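Local coordinates for protein 3-ketosteroid-delta4-5alpha-dehydrogenase (Rhodococcus jostii, PDB 4AT2) that probably oxidises 3-ketosteroids by introducing a double bond between carbons 4 and 5, with FAD as cofactor, in bacterial steroid breakdown, at residues 103-114 / 175-184; 318-328 / 356-367. One frame throughout, in Å; residues are numbered along the deposited sequence.

Interaction 1 (103-114 / 175-184); sequences DSPENMKTFMMA and FNEIAAPAPR. Unlike the reference sequence in segment 175-184: A180 (reference Thr).
D103, just ahead of helix 105-115, is gripped side-on by R184: NE bonds to OD2 at 2.8 Å and NH2 to OD1 at 2.9 Å. Carboxylate and guanidinium are turned 38° apart, each nitrogen on the syn side but tilted out of the carboxylate plane. D103 OD1 takes a second bond, from N107 ND2, while OD2 accepts from the backbone of G91. One turn into the helix, the amide of N107 reads the backbone of A180 twice: OD1 accepts from A180 N at 2.9 Å, and ND2 donates to A180 O at 2.8 Å, both in the carbonyl plane on a lone pair. With chi1 -170°, N107 swings CG away from its own N to meet that loop. M108 lays CG over one face of the R184 guanidinium, 3.5 Å from NE. F111 points its ring edge at the face of F175, centroids 5.5 Å apart in an offset edge-to-face pair, and A114 CB packs on F175 CD1 and I178 CG2. Shortening R184 to an alanine is likely to strip the buried D103 carboxylate of its countercharge and open a gap beneath M108. The chemistry thus divides: charge and amide bonds fasten the helix start, apolar contacts its later turns.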
loop_
_atom_site.group_PDB
_atom_site.type_symbol
_atom_site.label_atom_id
_atom_site.label_comp_id
_atom_site.label_asym_id
_atom_site.label_seq_id
_atom_site.Cartn_x
_atom_site.Cartn_y
_atom_site.Cartn_z
ATOM N N ASP A 103 -32.337 -6.161 -0.052
ATOM C CA ASP A 103 -30.954 -6.353 0.369
ATOM C C ASP A 103 -30.938 -7.361 1.507
ATOM O O ASP A 103 -31.974 -7.629 2.132
ATOM C CB ASP A 103 -30.332 -5.020 0.839
ATOM C CG ASP A 103 -28.811 -5.022 0.806
ATOM O OD1 ASP A 103 -28.199 -5.891 0.124
ATOM O OD2 ASP A 103 -28.223 -4.125 1.463
ATOM N N SER A 104 -29.763 -7.931 1.750
ATOM C CA SER A 104 -29.571 -8.910 2.814
ATOM C C SER A 104 -28.146 -8.778 3.323
ATOM O O SER A 104 -27.284 -8.258 2.607
ATOM C CB SER A 104 -29.779 -10.330 2.279
ATOM O OG SER A 104 -28.766 -10.662 1.344
ATOM N N PRO A 105 -27.887 -9.252 4.548
ATOM C CA PRO A 105 -26.512 -9.244 5.039
ATOM C C PRO A 105 -25.545 -9.996 4.129
ATOM O O PRO A 105 -24.408 -9.545 3.965
ATOM C CB PRO A 105 -26.624 -9.897 6.412
ATOM C CG PRO A 105 -28.001 -9.517 6.860
ATOM C CD PRO A 105 -28.838 -9.633 5.613
ATOM N N GLU A 106 -25.985 -11.102 3.525
ATOM C CA GLU A 106 -25.099 -11.845 2.628
ATOM C C GLU A 106 -24.772 -11.055 1.366
ATOM O O GLU A 106 -23.626 -11.055 0.908
ATOM C CB GLU A 106 -25.661 -13.228 2.267
ATOM C CG GLU A 106 -24.654 -14.130 1.541
ATOM C CD GLU A 106 -23.275 -14.192 2.207
ATOM O OE1 GLU A 106 -23.175 -14.463 3.435
ATOM O OE2 GLU A 106 -22.273 -13.944 1.495
ATOM N N ASN A 107 -25.783 -10.391 0.807
ATOM C CA ASN A 107 -25.582 -9.580 -0.391
ATOM C C ASN A 107 -24.667 -8.385 -0.102
ATOM O O ASN A 107 -23.758 -8.069 -0.877
ATOM C CB ASN A 107 -26.927 -9.118 -0.941
ATOM C CG ASN A 107 -26.797 -8.483 -2.304
ATOM O OD1 ASN A 107 -26.223 -9.077 -3.227
ATOM N ND2 ASN A 107 -27.307 -7.261 -2.439
ATOM N N MET A 108 -24.908 -7.739 1.033
ATOM C CA MET A 108 -24.071 -6.634 1.471
ATOM C C MET A 108 -22.619 -7.083 1.653
ATOM O O MET A 108 -21.696 -6.395 1.209
ATOM C CB MET A 108 -24.635 -6.056 2.763
ATOM C CG MET A 108 -23.953 -4.793 3.229
ATOM S SD MET A 108 -24.838 -4.217 4.683
ATOM C CE MET A 108 -23.695 -2.972 5.259
ATOM N N LYS A 109 -22.428 -8.232 2.297
ATOM C CA LYS A 109 -21.080 -8.766 2.536
ATOM C C LYS A 109 -20.368 -9.056 1.204
ATOM O O LYS A 109 -19.194 -8.717 1.027
ATOM C CB LYS A 109 -21.138 -10.038 3.410
ATOM C CG LYS A 109 -19.778 -10.722 3.561
ATOM C CD LYS A 109 -19.856 -12.071 4.267
ATOM C CE LYS A 109 -18.556 -12.846 4.070
ATOM N NZ LYS A 109 -18.446 -13.999 5.010
ATOM N N THR A 110 -21.090 -9.656 0.260
ATOM C CA THR A 110 -20.518 -10.001 -1.041
ATOM C C THR A 110 -20.023 -8.745 -1.741
ATOM O O THR A 110 -18.901 -8.711 -2.268
ATOM C CB THR A 110 -21.536 -10.770 -1.898
ATOM O OG1 THR A 110 -21.867 -11.992 -1.222
ATOM C CG2 THR A 110 -20.945 -11.107 -3.287
ATOM N N PHE A 111 -20.844 -7.702 -1.709
ATOM C CA PHE A 111 -20.423 -6.438 -2.291
ATOM C C PHE A 111 -19.182 -5.878 -1.589
ATOM O O PHE A 111 -18.212 -5.467 -2.247
ATOM C CB PHE A 111 -21.533 -5.373 -2.270
ATOM C CG PHE A 111 -21.025 -4.018 -2.662
ATOM C CD1 PHE A 111 -20.814 -3.706 -4.008
ATOM C CD2 PHE A 111 -20.662 -3.089 -1.691
ATOM C CE1 PHE A 111 -20.296 -2.474 -4.380
ATOM C CE2 PHE A 111 -20.139 -1.859 -2.055
ATOM C CZ PHE A 111 -19.961 -1.550 -3.399
ATOM N N MET A 112 -19.230 -5.822 -0.263
ATOM C CA MET A 112 -18.163 -5.153 0.488
ATOM C C MET A 112 -16.820 -5.871 0.339
ATOM O O MET A 112 -15.790 -5.221 0.194
ATOM C CB MET A 112 -18.533 -5.001 1.966
ATOM C CG MET A 112 -19.655 -3.990 2.190
ATOM S SD MET A 112 -20.126 -3.840 3.924
ATOM C CE MET A 112 -18.823 -2.780 4.565
ATOM N N MET A 113 -16.836 -7.201 0.370
ATOM C CA MET A 113 -15.598 -7.982 0.184
ATOM C C MET A 113 -14.970 -7.683 -1.178
ATOM O O MET A 113 -13.746 -7.546 -1.298
ATOM C CB MET A 113 -15.864 -9.492 0.321
ATOM C CG MET A 113 -16.210 -9.945 1.731
ATOM S SD MET A 113 -14.960 -9.523 2.963
ATOM C CE MET A 113 -13.560 -10.483 2.379
ATOM N N ALA A 114 -15.814 -7.559 -2.202
ATOM C CA ALA A 114 -15.331 -7.290 -3.557
ATOM C C ALA A 114 -14.833 -5.860 -3.744
ATOM O O ALA A 114 -13.818 -5.641 -4.413
ATOM C CB ALA A 114 -16.427 -7.605 -4.572
ATOM N N PHE A 175 -19.196 -4.392 -9.985
ATOM C CA PHE A 175 -19.876 -4.943 -8.807
ATOM C C PHE A 175 -21.321 -5.334 -9.034
ATOM O O PHE A 175 -21.821 -6.234 -8.367
ATOM C CB PHE A 175 -19.717 -3.999 -7.609
ATOM C CG PHE A 175 -18.285 -3.669 -7.338
ATOM C CD1 PHE A 175 -17.384 -4.687 -7.017
ATOM C CD2 PHE A 175 -17.814 -2.368 -7.482
ATOM C CE1 PHE A 175 -16.041 -4.400 -6.816
ATOM C CE2 PHE A 175 -16.469 -2.076 -7.277
ATOM C CZ PHE A 175 -15.584 -3.099 -6.950
ATOM N N ASN A 176 -21.970 -4.687 -9.999
ATOM C CA ASN A 176 -23.356 -5.024 -10.320
ATOM C C ASN A 176 -23.556 -6.424 -10.919
ATOM O O ASN A 176 -24.705 -6.864 -11.052
ATOM C CB ASN A 176 -24.009 -3.928 -11.175
ATOM C CG ASN A 176 -23.352 -3.762 -12.531
ATOM O OD1 ASN A 176 -22.346 -4.399 -12.832
ATOM N ND2 ASN A 176 -23.936 -2.903 -13.363
ATOM N N GLU A 177 -22.463 -7.123 -11.253
ATOM C CA GLU A 177 -22.546 -8.533 -11.678
ATOM C C GLU A 177 -22.037 -9.490 -10.602
ATOM O O GLU A 177 -22.081 -10.719 -10.783
ATOM C CB GLU A 177 -21.754 -8.771 -12.965
ATOM C CG GLU A 177 -21.935 -7.706 -14.033
ATOM C CD GLU A 177 -22.990 -8.022 -15.077
ATOM O OE1 GLU A 177 -23.965 -8.754 -14.781
ATOM O OE2 GLU A 177 -22.847 -7.495 -16.210
ATOM N N ILE A 178 -21.562 -8.930 -9.493
ATOM C CA ILE A 178 -20.973 -9.689 -8.389
ATOM C C ILE A 178 -21.961 -9.788 -7.221
ATOM O O ILE A 178 -22.070 -10.828 -6.569
ATOM C CB ILE A 178 -19.640 -9.036 -7.927
ATOM C CG1 ILE A 178 -18.590 -9.137 -9.043
ATOM C CG2 ILE A 178 -19.125 -9.660 -6.641
ATOM C CD1 ILE A 178 -17.388 -8.238 -8.841
ATOM N N ALA A 179 -22.681 -8.694 -6.979
ATOM C CA ALA A 179 -23.701 -8.624 -5.937
ATOM C C ALA A 179 -24.902 -7.940 -6.553
ATOM O O ALA A 179 -24.751 -7.156 -7.494
ATOM C CB ALA A 179 -23.193 -7.811 -4.760
ATOM N N ALA A 180 -26.095 -8.224 -6.038
ATOM C CA ALA A 180 -27.281 -7.523 -6.519
ATOM C C ALA A 180 -27.192 -6.080 -6.037
ATOM O O ALA A 180 -26.986 -5.851 -4.848
ATOM C CB ALA A 180 -28.552 -8.189 -6.003
ATOM N N PRO A 181 -27.315 -5.098 -6.954
ATOM C CA PRO A 181 -27.248 -3.691 -6.536
ATOM C C PRO A 181 -28.288 -3.335 -5.480
ATOM O O PRO A 181 -29.459 -3.700 -5.605
ATOM C CB PRO A 181 -27.552 -2.929 -7.827
ATOM C CG PRO A 181 -27.040 -3.837 -8.906
ATOM C CD PRO A 181 -27.381 -5.224 -8.423
ATOM N N ALA A 182 -27.836 -2.653 -4.437
ATOM C CA ALA A 182 -28.724 -2.110 -3.423
ATOM C C ALA A 182 -28.032 -0.866 -2.891
ATOM O O ALA A 182 -26.834 -0.896 -2.609
ATOM C CB ALA A 182 -28.950 -3.112 -2.292
ATOM N N PRO A 183 -28.775 0.238 -2.771
ATOM C CA PRO A 183 -28.202 1.462 -2.229
ATOM C C PRO A 183 -28.059 1.331 -0.726
ATOM O O PRO A 183 -28.977 0.837 -0.060
ATOM C CB PRO A 183 -29.240 2.525 -2.612
ATOM C CG PRO A 183 -30.537 1.773 -2.653
ATOM C CD PRO A 183 -30.181 0.407 -3.193
ATOM N N ARG A 184 -26.919 1.782 -0.203
ATOM C CA ARG A 184 -26.622 1.636 1.218
ATOM C C ARG A 184 -26.171 2.950 1.845
ATOM O O ARG A 184 -25.853 2.993 3.023
ATOM C CB ARG A 184 -25.568 0.539 1.414
ATOM C CG ARG A 184 -26.086 -0.823 0.950
ATOM C CD ARG A 184 -25.192 -1.986 1.346
ATOM N NE ARG A 184 -25.694 -3.191 0.683
ATOM C CZ ARG A 184 -25.196 -3.686 -0.446
ATOM N NH1 ARG A 184 -24.135 -3.126 -1.032
ATOM N NH2 ARG A 184 -25.762 -4.759 -0.990
#

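Interaction 2 (318-328 / 356-367); sequences QLIVRGILVNG and FLIIDEASYEEG
E366 OE2 takes a nearly straight 2.8 Å bond from R322 NE, on its anti lone pair and in the guanidinium plane, with the two flat groups almost perpendicular (88°). Water 2, held by R322 NH2, adds a weak bond to the same oxygen. R322 NH1 turns back to its own segment, donating to Q318 O in the carbonyl plane on a lone pair and to Q318 OE1 from 40° above its plane; Q318 NE2 bonds to T371 O. The extended stem of R322 runs along the helix at G367, CD 3.5 Å from G367 N. A beta carbon on G367 would clash with Q318 O and crowd L319 CD2 and R322 CD.

L319 meets the same helix at Y364, CD2 sitting over the ring face in a CH-pi contact, 4.0 Å from the centroid; the Y364 hydroxyl bonds to V379 O. L357, with CG anti to N (chi1 -176°), sends CD2 to L319 O and places CD1 against I320 O and L325 CD2. G323 passes I358 O so closely that a beta carbon there would clash. Water 1 links the turn at R322 to the end of strand 356-360, donating to R322 O and accepting from D360 N. D360 in turn N-caps helix 361-369, OD1 accepting from S363 N and S363 OG.

Beyond G323 the strands pair antiparallel. I324 and I358 exchange two backbone bonds, as do V326 and F356, while L325 and L357 form the non-hydrogen-bonded pair between them. On the face of I324, V326, F356 and I358, V326 CG2 touches I358 CG1 at 3.8 Å, and helix 401-413 covers it. The result is a short helix, a type I turn and an edge strand laid on a strand-to-helix unit, at one border of a four-stranded antiparallel sheet.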
loop_
_atom_site.group_PDB
_atom_site.type_symbol
_atom_site.label_atom_id
_atom_site.label_comp_id
_atom_site.label_asym_id
_atom_site.label_seq_id
_atom_site.Cartn_x
_atom_site.Cartn_y
_atom_site.Cartn_z
ATOM N N GLN A 318 -22.524 14.546 -12.606
ATOM C CA GLN A 318 -23.503 14.679 -13.687
ATOM C C GLN A 318 -22.831 15.013 -15.021
ATOM O O GLN A 318 -23.375 14.706 -16.078
ATOM C CB GLN A 318 -24.571 15.730 -13.346
ATOM C CG GLN A 318 -25.435 15.356 -12.133
ATOM C CD GLN A 318 -26.696 14.587 -12.495
ATOM O OE1 GLN A 318 -26.703 13.767 -13.409
ATOM N NE2 GLN A 318 -27.784 14.863 -11.773
ATOM N N LEU A 319 -21.659 15.644 -14.967
ATOM C CA LEU A 319 -20.851 15.856 -16.180
ATOM C C LEU A 319 -20.147 14.557 -16.568
ATOM O O LEU A 319 -20.205 14.124 -17.735
ATOM C CB LEU A 319 -19.814 16.965 -15.974
ATOM C CG LEU A 319 -20.393 18.367 -15.753
ATOM C CD1 LEU A 319 -19.278 19.320 -15.358
ATOM C CD2 LEU A 319 -21.105 18.853 -17.001
ATOM N N ILE A 320 -19.481 13.948 -15.587
ATOM C CA ILE A 320 -18.678 12.742 -15.820
ATOM C C ILE A 320 -19.500 11.662 -16.531
ATOM O O ILE A 320 -19.048 11.062 -17.514
ATOM C CB ILE A 320 -18.087 12.190 -14.492
ATOM C CG1 ILE A 320 -17.115 13.204 -13.869
ATOM C CG2 ILE A 320 -17.364 10.865 -14.705
ATOM C CD1 ILE A 320 -16.691 12.850 -12.460
ATOM N N VAL A 321 -20.715 11.420 -16.036
ATOM C CA VAL A 321 -21.532 10.313 -16.533
ATOM C C VAL A 321 -21.969 10.480 -17.994
ATOM O O VAL A 321 -22.329 9.502 -18.649
ATOM C CB VAL A 321 -22.740 10.051 -15.598
ATOM C CG1 VAL A 321 -23.871 11.044 -15.865
ATOM C CG2 VAL A 321 -23.219 8.615 -15.722
ATOM N N ARG A 322 -21.905 11.708 -18.508
ATOM C CA ARG A 322 -22.348 12.013 -19.860
ATOM C C ARG A 322 -21.215 12.106 -20.882
ATOM O O ARG A 322 -21.450 12.404 -22.049
ATOM C CB ARG A 322 -23.176 13.309 -19.858
ATOM C CG ARG A 322 -24.527 13.136 -19.191
ATOM C CD ARG A 322 -25.236 14.473 -18.990
ATOM N NE ARG A 322 -26.612 14.228 -18.574
ATOM C CZ ARG A 322 -27.001 13.982 -17.322
ATOM N NH1 ARG A 322 -26.133 13.999 -16.306
ATOM N NH2 ARG A 322 -28.286 13.727 -17.091
ATOM N N GLY A 323 -19.986 11.840 -20.449
ATOM C CA GLY A 323 -18.865 11.781 -21.380
ATOM C C GLY A 323 -18.080 10.492 -21.225
ATOM O O GLY A 323 -18.563 9.516 -20.627
ATOM N N ILE A 324 -16.860 10.485 -21.757
ATOM C CA ILE A 324 -15.924 9.408 -21.453
ATOM C C ILE A 324 -14.667 9.959 -20.808
ATOM O O ILE A 324 -14.150 11.013 -21.207
ATOM C CB ILE A 324 -15.574 8.546 -22.683
ATOM C CG1 ILE A 324 -14.974 9.391 -23.821
ATOM C CG2 ILE A 324 -16.829 7.834 -23.165
ATOM C CD1 ILE A 324 -14.296 8.551 -24.891
ATOM N N LEU A 325 -14.190 9.248 -19.792
ATOM C CA LEU A 325 -12.913 9.591 -19.183
ATOM C C LEU A 325 -11.796 8.887 -19.932
ATOM O O LEU A 325 -11.881 7.695 -20.198
ATOM C CB LEU A 325 -12.880 9.174 -17.710
ATOM C CG LEU A 325 -13.694 10.059 -16.769
ATOM C CD1 LEU A 325 -13.840 9.369 -15.424
ATOM C CD2 LEU A 325 -13.090 11.459 -16.622
ATOM N N VAL A 326 -10.764 9.636 -20.293
ATOM C CA VAL A 326 -9.586 9.020 -20.884
ATOM C C VAL A 326 -8.356 9.347 -20.061
ATOM O O VAL A 326 -8.302 10.384 -19.406
ATOM C CB VAL A 326 -9.384 9.390 -22.378
ATOM C CG1 VAL A 326 -10.571 8.892 -23.203
ATOM C CG2 VAL A 326 -9.126 10.886 -22.568
ATOM N N ASN A 327 -7.377 8.444 -20.073
ATOM C CA ASN A 327 -6.121 8.691 -19.380
ATOM C C ASN A 327 -5.154 9.531 -20.234
ATOM O O ASN A 327 -5.547 10.086 -21.268
ATOM C CB ASN A 327 -5.520 7.348 -18.932
ATOM C CG ASN A 327 -5.135 6.454 -20.095
ATOM O OD1 ASN A 327 -5.043 6.892 -21.248
ATOM N ND2 ASN A 327 -4.883 5.182 -19.792
ATOM N N GLY A 328 -3.898 9.633 -19.803
ATOM C CA GLY A 328 -2.906 10.425 -20.523
ATOM C C GLY A 328 -2.531 9.867 -21.887
ATOM O O GLY A 328 -1.914 10.569 -22.700
ATOM N N PHE A 356 -8.860 13.046 -18.510
ATOM C CA PHE A 356 -9.583 14.077 -19.237
ATOM C C PHE A 356 -10.989 13.582 -19.445
ATOM O O PHE A 356 -11.188 12.385 -19.670
ATOM C CB PHE A 356 -8.965 14.314 -20.625
ATOM C CG PHE A 356 -7.499 14.631 -20.603
ATOM C CD1 PHE A 356 -7.060 15.938 -20.434
ATOM C CD2 PHE A 356 -6.557 13.619 -20.764
ATOM C CE1 PHE A 356 -5.705 16.231 -20.425
ATOM C CE2 PHE A 356 -5.196 13.906 -20.754
ATOM C CZ PHE A 356 -4.773 15.221 -20.598
ATOM N N LEU A 357 -11.965 14.487 -19.378
ATOM C CA LEU A 357 -13.335 14.134 -19.751
ATOM C C LEU A 357 -13.600 14.618 -21.169
ATOM O O LEU A 357 -13.525 15.821 -21.456
ATOM C CB LEU A 357 -14.380 14.716 -18.765
ATOM C CG LEU A 357 -15.823 14.275 -19.083
ATOM C CD1 LEU A 357 -16.023 12.799 -18.743
ATOM C CD2 LEU A 357 -16.854 15.137 -18.359
ATOM N N ILE A 358 -13.899 13.664 -22.048
ATOM C CA ILE A 358 -14.247 13.960 -23.441
ATOM C C ILE A 358 -15.771 13.948 -23.511
ATOM O O ILE A 358 -16.411 12.960 -23.131
ATOM C CB ILE A 358 -13.661 12.916 -24.419
ATOM C CG1 ILE A 358 -12.175 12.636 -24.110
ATOM C CG2 ILE A 358 -13.894 13.367 -25.861
ATOM C CD1 ILE A 358 -11.268 13.856 -24.226
ATOM N N ILE A 359 -16.352 15.056 -23.954
ATOM C CA ILE A 359 -17.804 15.210 -23.887
ATOM C C ILE A 359 -18.283 16.127 -24.999
ATOM O O ILE A 359 -17.635 17.156 -25.283
ATOM C CB ILE A 359 -18.220 15.726 -22.478
ATOM C CG1 ILE A 359 -19.751 15.747 -22.312
ATOM C CG2 ILE A 359 -17.547 17.069 -22.159
ATOM C CD1 ILE A 359 -20.213 15.879 -20.864
ATOM N N ASP A 360 -19.380 15.755 -25.662
ATOM C CA ASP A 360 -19.898 16.635 -26.703
ATOM C C ASP A 360 -20.637 17.815 -26.082
ATOM O O ASP A 360 -21.030 17.786 -24.909
ATOM C CB ASP A 360 -20.679 15.908 -27.823
ATOM C CG ASP A 360 -21.952 15.229 -27.346
ATOM O OD1 ASP A 360 -22.728 15.819 -26.581
ATOM O OD2 ASP A 360 -22.202 14.101 -27.802
ATOM N N GLU A 361 -20.771 18.879 -26.860
ATOM C CA GLU A 361 -21.289 20.131 -26.333
ATOM C C GLU A 361 -22.703 19.964 -25.769
ATOM O O GLU A 361 -22.990 20.447 -24.676
ATOM C CB GLU A 361 -21.206 21.191 -27.433
ATOM C CG GLU A 361 -22.028 22.457 -27.294
ATOM C CD GLU A 361 -21.772 23.356 -28.491
ATOM O OE1 GLU A 361 -20.650 23.902 -28.587
ATOM O OE2 GLU A 361 -22.653 23.459 -29.369
ATOM N N ALA A 362 -23.572 19.260 -26.494
ATOM C CA ALA A 362 -24.946 19.049 -26.038
ATOM C C ALA A 362 -24.974 18.281 -24.717
ATOM O O ALA A 362 -25.779 18.588 -23.832
ATOM C CB ALA A 362 -25.773 18.321 -27.093
ATOM N N SER A 363 -24.101 17.280 -24.584
ATOM C CA SER A 363 -24.065 16.484 -23.354
ATOM C C SER A 363 -23.505 17.280 -22.181
ATOM O O SER A 363 -23.950 17.125 -21.039
ATOM C CB SER A 363 -23.247 15.212 -23.556
ATOM O OG SER A 363 -23.888 14.364 -24.479
ATOM N N TYR A 364 -22.526 18.134 -22.460
ATOM C CA TYR A 364 -22.004 19.009 -21.433
ATOM C C TYR A 364 -23.116 19.934 -20.917
ATOM O O TYR A 364 -23.291 20.076 -19.699
ATOM C CB TYR A 364 -20.790 19.819 -21.916
ATOM C CG TYR A 364 -20.223 20.645 -20.791
ATOM C CD1 TYR A 364 -20.767 21.898 -20.479
ATOM C CD2 TYR A 364 -19.200 20.147 -19.991
ATOM C CE1 TYR A 364 -20.279 22.642 -19.416
ATOM C CE2 TYR A 364 -18.696 20.891 -18.933
ATOM C CZ TYR A 364 -19.249 22.133 -18.651
ATOM O OH TYR A 364 -18.769 22.880 -17.602
ATOM N N GLU A 365 -23.862 20.539 -21.845
ATOM C CA GLU A 365 -24.963 21.444 -21.492
ATOM C C GLU A 365 -26.000 20.735 -20.633
ATOM O O GLU A 365 -26.460 21.280 -19.626
ATOM C CB GLU A 365 -25.617 22.026 -22.753
ATOM C CG GLU A 365 -24.753 23.055 -23.462
ATOM C CD GLU A 365 -25.281 23.486 -24.828
ATOM O OE1 GLU A 365 -26.180 22.817 -25.402
ATOM O OE2 GLU A 365 -24.770 24.503 -25.346
ATOM N N GLU A 366 -26.346 19.507 -21.011
ATOM C CA GLU A 366 -27.310 18.736 -20.235
ATOM C C GLU A 366 -26.769 18.406 -18.847
ATOM O O GLU A 366 -27.468 18.556 -17.844
ATOM C CB GLU A 366 -27.709 17.457 -20.968
ATOM C CG GLU A 366 -28.679 16.596 -20.168
ATOM C CD GLU A 366 -29.080 15.351 -20.912
ATOM O OE1 GLU A 366 -29.978 15.463 -21.774
ATOM O OE2 GLU A 366 -28.513 14.263 -20.633
ATOM N N GLY A 367 -25.516 17.970 -18.780
ATOM C CA GLY A 367 -24.923 17.650 -17.481
ATOM C C GLY A 367 -24.792 18.871 -16.578
ATOM O O GLY A 367 -24.997 18.783 -15.364
HETATM O O HOH W 1 -20.651 13.280 -24.741
HETATM O O HOH W 2 -30.682 12.879 -18.631
#

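How the interactions relate
Both contacts belong to the FAD-binding portion of the chain, but they stand well apart: their centres are 28 Å from each other and their nearest atoms about 12 Å. Interaction 1 closes along the chain before interaction 2 opens. In interaction 1 the R184 side chain is about 11 Å from FAD and about 12 Å from the bound 4-androstene-3,17-dione. In interaction 2 the side chain of I320 lies about 9 Å from the bound 4-androstene-3,17-dione. Neither contact therefore touches the steroid through these side chains. One pins a helix to a loop, the other builds the edge of a sheet, and each uses an arginine-carboxylate pair, at R184 and R322.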